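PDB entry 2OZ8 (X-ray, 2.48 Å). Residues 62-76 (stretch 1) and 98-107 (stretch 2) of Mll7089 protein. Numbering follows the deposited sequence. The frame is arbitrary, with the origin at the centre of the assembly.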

# COMPACT_ATOMS: atom_id res chain seq x y z
N GLU A 62 -38.20 -23.75 -25.60
CA GLU A 62 -37.35 -23.83 -24.44
C GLU A 62 -37.03 -22.37 -23.96
O GLU A 62 -37.16 -22.07 -22.77
N ILE A 63 -36.69 -21.48 -24.89
CA ILE A 63 -36.44 -20.07 -24.60
C ILE A 63 -37.65 -19.39 -23.91
O ILE A 63 -37.51 -18.69 -22.88
N GLU A 64 -38.85 -19.62 -24.46
CA GLU A 64 -40.07 -19.08 -23.90
C GLU A 64 -40.36 -19.58 -22.48
O GLU A 64 -40.79 -18.82 -21.63
N SER A 65 -40.10 -20.86 -22.21
CA SER A 65 -40.38 -21.42 -20.90
C SER A 65 -39.41 -20.93 -19.83
O SER A 65 -39.80 -20.70 -18.71
N VAL A 66 -38.16 -20.75 -20.20
CA VAL A 66 -37.16 -20.27 -19.26
C VAL A 66 -37.41 -18.79 -18.99
O VAL A 66 -37.48 -18.37 -17.84
N PHE A 67 -37.59 -17.99 -20.03
CA PHE A 67 -37.93 -16.58 -19.81
C PHE A 67 -39.16 -16.39 -18.93
O PHE A 67 -39.09 -15.61 -17.97
N GLU A 68 -40.26 -17.10 -19.22
CA GLU A 68 -41.49 -17.07 -18.40
C GLU A 68 -41.22 -17.39 -16.93
O GLU A 68 -41.72 -16.72 -16.05
N HIS A 69 -40.40 -18.40 -16.67
CA HIS A 69 -40.11 -18.82 -15.32
C HIS A 69 -39.12 -17.92 -14.61
O HIS A 69 -39.25 -17.66 -13.41
N GLU A 70 -38.12 -17.42 -15.32
CA GLU A 70 -36.99 -16.77 -14.65
C GLU A 70 -37.05 -15.26 -14.60
O GLU A 70 -36.73 -14.66 -13.55
N VAL A 71 -37.46 -14.64 -15.71
CA VAL A 71 -37.49 -13.20 -15.78
C VAL A 71 -38.87 -12.58 -15.82
O VAL A 71 -39.09 -11.55 -15.19
N TRP A 72 -39.81 -13.23 -16.48
CA TRP A 72 -41.15 -12.64 -16.65
C TRP A 72 -41.88 -12.16 -15.37
O TRP A 72 -42.50 -11.10 -15.40
N PRO A 73 -41.81 -12.91 -14.24
CA PRO A 73 -42.44 -12.40 -13.00
C PRO A 73 -41.95 -11.02 -12.54
O PRO A 73 -42.67 -10.27 -11.91
N SER A 74 -40.71 -10.68 -12.83
CA SER A 74 -40.22 -9.40 -12.38
C SER A 74 -40.61 -8.28 -13.36
O SER A 74 -40.47 -7.10 -13.03
N LEU A 75 -41.12 -8.64 -14.54
CA LEU A 75 -41.49 -7.64 -15.53
C LEU A 75 -42.99 -7.40 -15.62
O LEU A 75 -43.43 -6.25 -15.83
N LYS A 76 -43.79 -8.45 -15.45
CA LYS A 76 -45.23 -8.32 -15.73
C LYS A 76 -45.91 -7.24 -14.87
O LYS A 76 -45.67 -7.15 -13.66
N TYR A 98 -29.10 -16.54 -14.78
CA TYR A 98 -30.11 -17.02 -15.72
C TYR A 98 -29.61 -18.22 -16.52
O TYR A 98 -28.41 -18.38 -16.76
N SER A 99 -30.55 -19.08 -16.93
CA SER A 99 -30.19 -20.26 -17.69
C SER A 99 -29.75 -19.96 -19.13
O SER A 99 -29.13 -20.82 -19.79
N LEU A 100 -30.11 -18.76 -19.62
CA LEU A 100 -29.83 -18.29 -20.97
C LEU A 100 -29.44 -16.83 -20.84
O LEU A 100 -29.86 -16.18 -19.89
N PRO A 101 -28.65 -16.29 -21.78
CA PRO A 101 -28.26 -14.88 -21.64
C PRO A 101 -29.38 -13.82 -21.97
O PRO A 101 -29.42 -13.28 -23.10
N PHE A 102 -30.21 -13.51 -20.97
CA PHE A 102 -31.30 -12.53 -21.08
C PHE A 102 -30.97 -11.08 -20.60
O PHE A 102 -31.70 -10.10 -20.90
N HIS A 103 -29.90 -10.95 -19.84
CA HIS A 103 -29.59 -9.69 -19.19
C HIS A 103 -29.55 -8.50 -20.19
O HIS A 103 -30.32 -7.55 -20.03
N GLU A 104 -28.73 -8.59 -21.24
CA GLU A 104 -28.62 -7.52 -22.23
C GLU A 104 -29.95 -7.21 -22.97
O GLU A 104 -30.38 -6.06 -23.00
N ALA A 105 -30.58 -8.25 -23.52
CA ALA A 105 -31.84 -8.17 -24.30
C ALA A 105 -32.95 -7.48 -23.52
O ALA A 105 -33.68 -6.60 -24.04
N VAL A 106 -33.09 -7.88 -22.26
CA VAL A 106 -34.07 -7.26 -21.39
C VAL A 106 -33.81 -5.78 -21.27
O VAL A 106 -34.75 -5.01 -21.39
N GLN A 107 -32.56 -5.36 -21.07
CA GLN A 107 -32.27 -3.92 -20.86
C GLN A 107 -32.51 -3.11 -22.15
O GLN A 107 -33.04 -2.01 -22.12

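Apolar packing dominates the 532 Å² buried between the stretches, and F102 (chi1 -64°, m) lies at its centre: its CA-to-CB bond points toward stretch 1, and 80 Å² of the residue is covered. The F67 ring (chi1 t) meets it edge to face, with planes at 81°, centroids 5.2 Å apart and F67 CD1 3.8 Å from F102 CD1. V66 (t) approaches the edge of the same ring, its CG1 3.7 Å from F102 CE2, while V71 CG1 comes within 3.7 Å of F102 CD2.

V71 chi1, at 16°, lies between wells. Its CG1 also makes a CH-pi contact with Y98, 4.3 Å from the ring centroid and only 19° off the normal, hence over the face.

Aliphatic contacts extend this core both ways. L100 (m, t) sets CD1 4.1 Å from V66 CB and 4.3 Å from I63 CG1. V106 (t) places CG2 3.8 Å from F67 CE1 and 4.0 Å from V71 CG2, and its CG1 lies 4.3 Å from L75 CD2.

The polar link is a single hydrogen bond. E70 (m, t) points toward stretch 2, and its OE1 accepts S99 N at 3.0 Å with a nearly linear angle of 174°, tying the carboxylate to backbone. Within stretch 1, S74 OG (chi1 p) donates to V71 O at 2.9 Å.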

# COMPACT_ATOMS: atom_id res chain seq x y z
CB GLU A 62 -36.11 -24.67 -24.75
CG GLU A 62 -35.22 -25.09 -23.56
CD GLU A 62 -35.98 -25.63 -22.30
OE1 GLU A 62 -37.13 -26.19 -22.37
OE2 GLU A 62 -35.39 -25.48 -21.20
CB ILE A 63 -36.07 -19.30 -25.89
CG1 ILE A 63 -34.87 -19.95 -26.60
CG2 ILE A 63 -35.74 -17.85 -25.58
CD1 ILE A 63 -34.48 -19.33 -27.96
CB GLU A 64 -41.27 -19.32 -24.84
CG GLU A 64 -41.35 -18.32 -25.96
CD GLU A 64 -42.41 -18.61 -27.07
OE1 GLU A 64 -42.87 -19.76 -27.24
OE2 GLU A 64 -42.79 -17.61 -27.76
CB SER A 65 -40.40 -22.93 -20.98
OG SER A 65 -41.51 -23.33 -21.81
CB VAL A 66 -35.75 -20.55 -19.81
CG1 VAL A 66 -34.69 -19.93 -18.94
CG2 VAL A 66 -35.55 -22.08 -19.92
CB PHE A 67 -38.10 -15.83 -21.14
CG PHE A 67 -38.15 -14.34 -21.00
CD1 PHE A 67 -36.98 -13.58 -20.96
CD2 PHE A 67 -39.37 -13.66 -20.94
CE1 PHE A 67 -37.02 -12.15 -20.88
CE2 PHE A 67 -39.40 -12.22 -20.82
CZ PHE A 67 -38.23 -11.49 -20.81
CB GLU A 68 -42.61 -17.98 -18.96
CG GLU A 68 -44.03 -17.56 -18.50
CD GLU A 68 -45.19 -18.05 -19.42
OE1 GLU A 68 -46.19 -18.60 -18.86
OE2 GLU A 68 -45.13 -17.87 -20.69
CB HIS A 69 -39.62 -20.28 -15.29
CG HIS A 69 -39.55 -20.86 -13.90
ND1 HIS A 69 -38.37 -20.93 -13.18
CD2 HIS A 69 -40.52 -21.37 -13.10
CE1 HIS A 69 -38.62 -21.48 -12.00
NE2 HIS A 69 -39.91 -21.76 -11.93
CB GLU A 70 -35.69 -17.25 -15.26
CG GLU A 70 -35.54 -18.75 -15.06
CD GLU A 70 -34.32 -19.36 -15.66
OE1 GLU A 70 -33.40 -18.61 -16.10
OE2 GLU A 70 -34.29 -20.61 -15.70
CB VAL A 71 -36.43 -12.60 -16.82
CG1 VAL A 71 -35.89 -13.63 -17.79
CG2 VAL A 71 -36.89 -11.35 -17.48
CB TRP A 72 -42.04 -13.53 -17.52
CG TRP A 72 -43.33 -12.88 -17.91
CD1 TRP A 72 -44.57 -13.37 -17.71
CD2 TRP A 72 -43.50 -11.61 -18.56
NE1 TRP A 72 -45.51 -12.50 -18.18
CE2 TRP A 72 -44.88 -11.40 -18.71
CE3 TRP A 72 -42.63 -10.64 -19.05
CZ2 TRP A 72 -45.42 -10.27 -19.31
CZ3 TRP A 72 -43.18 -9.48 -19.67
CH2 TRP A 72 -44.55 -9.33 -19.78
CB PRO A 73 -42.04 -13.45 -11.95
CG PRO A 73 -41.86 -14.70 -12.75
CD PRO A 73 -41.20 -14.24 -14.01
CB SER A 74 -38.71 -9.43 -12.16
OG SER A 74 -38.04 -9.56 -13.40
CB LEU A 75 -40.95 -7.99 -16.91
CG LEU A 75 -39.50 -8.46 -17.08
CD1 LEU A 75 -39.19 -8.67 -18.59
CD2 LEU A 75 -38.48 -7.53 -16.41
CB LYS A 76 -45.97 -9.66 -15.65
CG LYS A 76 -47.48 -9.55 -15.95
CD LYS A 76 -48.16 -10.92 -16.29
CE LYS A 76 -48.28 -11.90 -15.04
NZ LYS A 76 -49.70 -12.11 -14.53
CB TYR A 98 -30.54 -15.91 -16.69
CG TYR A 98 -31.41 -14.81 -16.09
CD1 TYR A 98 -32.39 -15.08 -15.14
CD2 TYR A 98 -31.27 -13.47 -16.53
CE1 TYR A 98 -33.18 -14.05 -14.60
CE2 TYR A 98 -32.08 -12.44 -16.01
CZ TYR A 98 -33.02 -12.74 -15.05
OH TYR A 98 -33.82 -11.73 -14.54
CB SER A 99 -31.33 -21.26 -17.71
OG SER A 99 -30.93 -22.31 -18.58
CB LEU A 100 -31.09 -18.42 -21.84
CG LEU A 100 -31.44 -19.83 -22.39
CD1 LEU A 100 -32.91 -19.94 -22.76
CD2 LEU A 100 -30.57 -20.16 -23.59
CB PRO A 101 -27.07 -14.76 -22.58
CG PRO A 101 -27.31 -15.78 -23.67
CD PRO A 101 -28.05 -16.91 -22.99
CB PHE A 102 -32.49 -13.02 -20.24
CG PHE A 102 -33.11 -14.32 -20.71
CD1 PHE A 102 -33.49 -14.50 -22.03
CD2 PHE A 102 -33.35 -15.35 -19.80
CE1 PHE A 102 -34.11 -15.66 -22.44
CE2 PHE A 102 -33.97 -16.52 -20.21
CZ PHE A 102 -34.33 -16.68 -21.52
CB HIS A 103 -28.32 -9.86 -18.34
CG HIS A 103 -27.90 -8.64 -17.61
ND1 HIS A 103 -28.56 -8.20 -16.48
CD2 HIS A 103 -26.90 -7.76 -17.84
CE1 HIS A 103 -27.97 -7.10 -16.03
NE2 HIS A 103 -26.96 -6.81 -16.84
CB GLU A 104 -27.49 -7.82 -23.23
CG GLU A 104 -27.36 -6.85 -24.41
CD GLU A 104 -26.00 -6.95 -25.15
OE1 GLU A 104 -25.14 -7.81 -24.78
OE2 GLU A 104 -25.79 -6.15 -26.12
CB ALA A 105 -32.30 -9.60 -24.72
CB VAL A 106 -34.16 -7.93 -19.98
CG1 VAL A 106 -35.20 -7.24 -19.11
CG2 VAL A 106 -34.54 -9.38 -20.12
CB GLN A 107 -30.83 -3.67 -20.33
CG GLN A 107 -30.56 -4.18 -18.86
CD GLN A 107 -29.15 -3.78 -18.27
OE1 GLN A 107 -28.32 -3.12 -18.91
NE2 GLN A 107 -28.90 -4.17 -17.03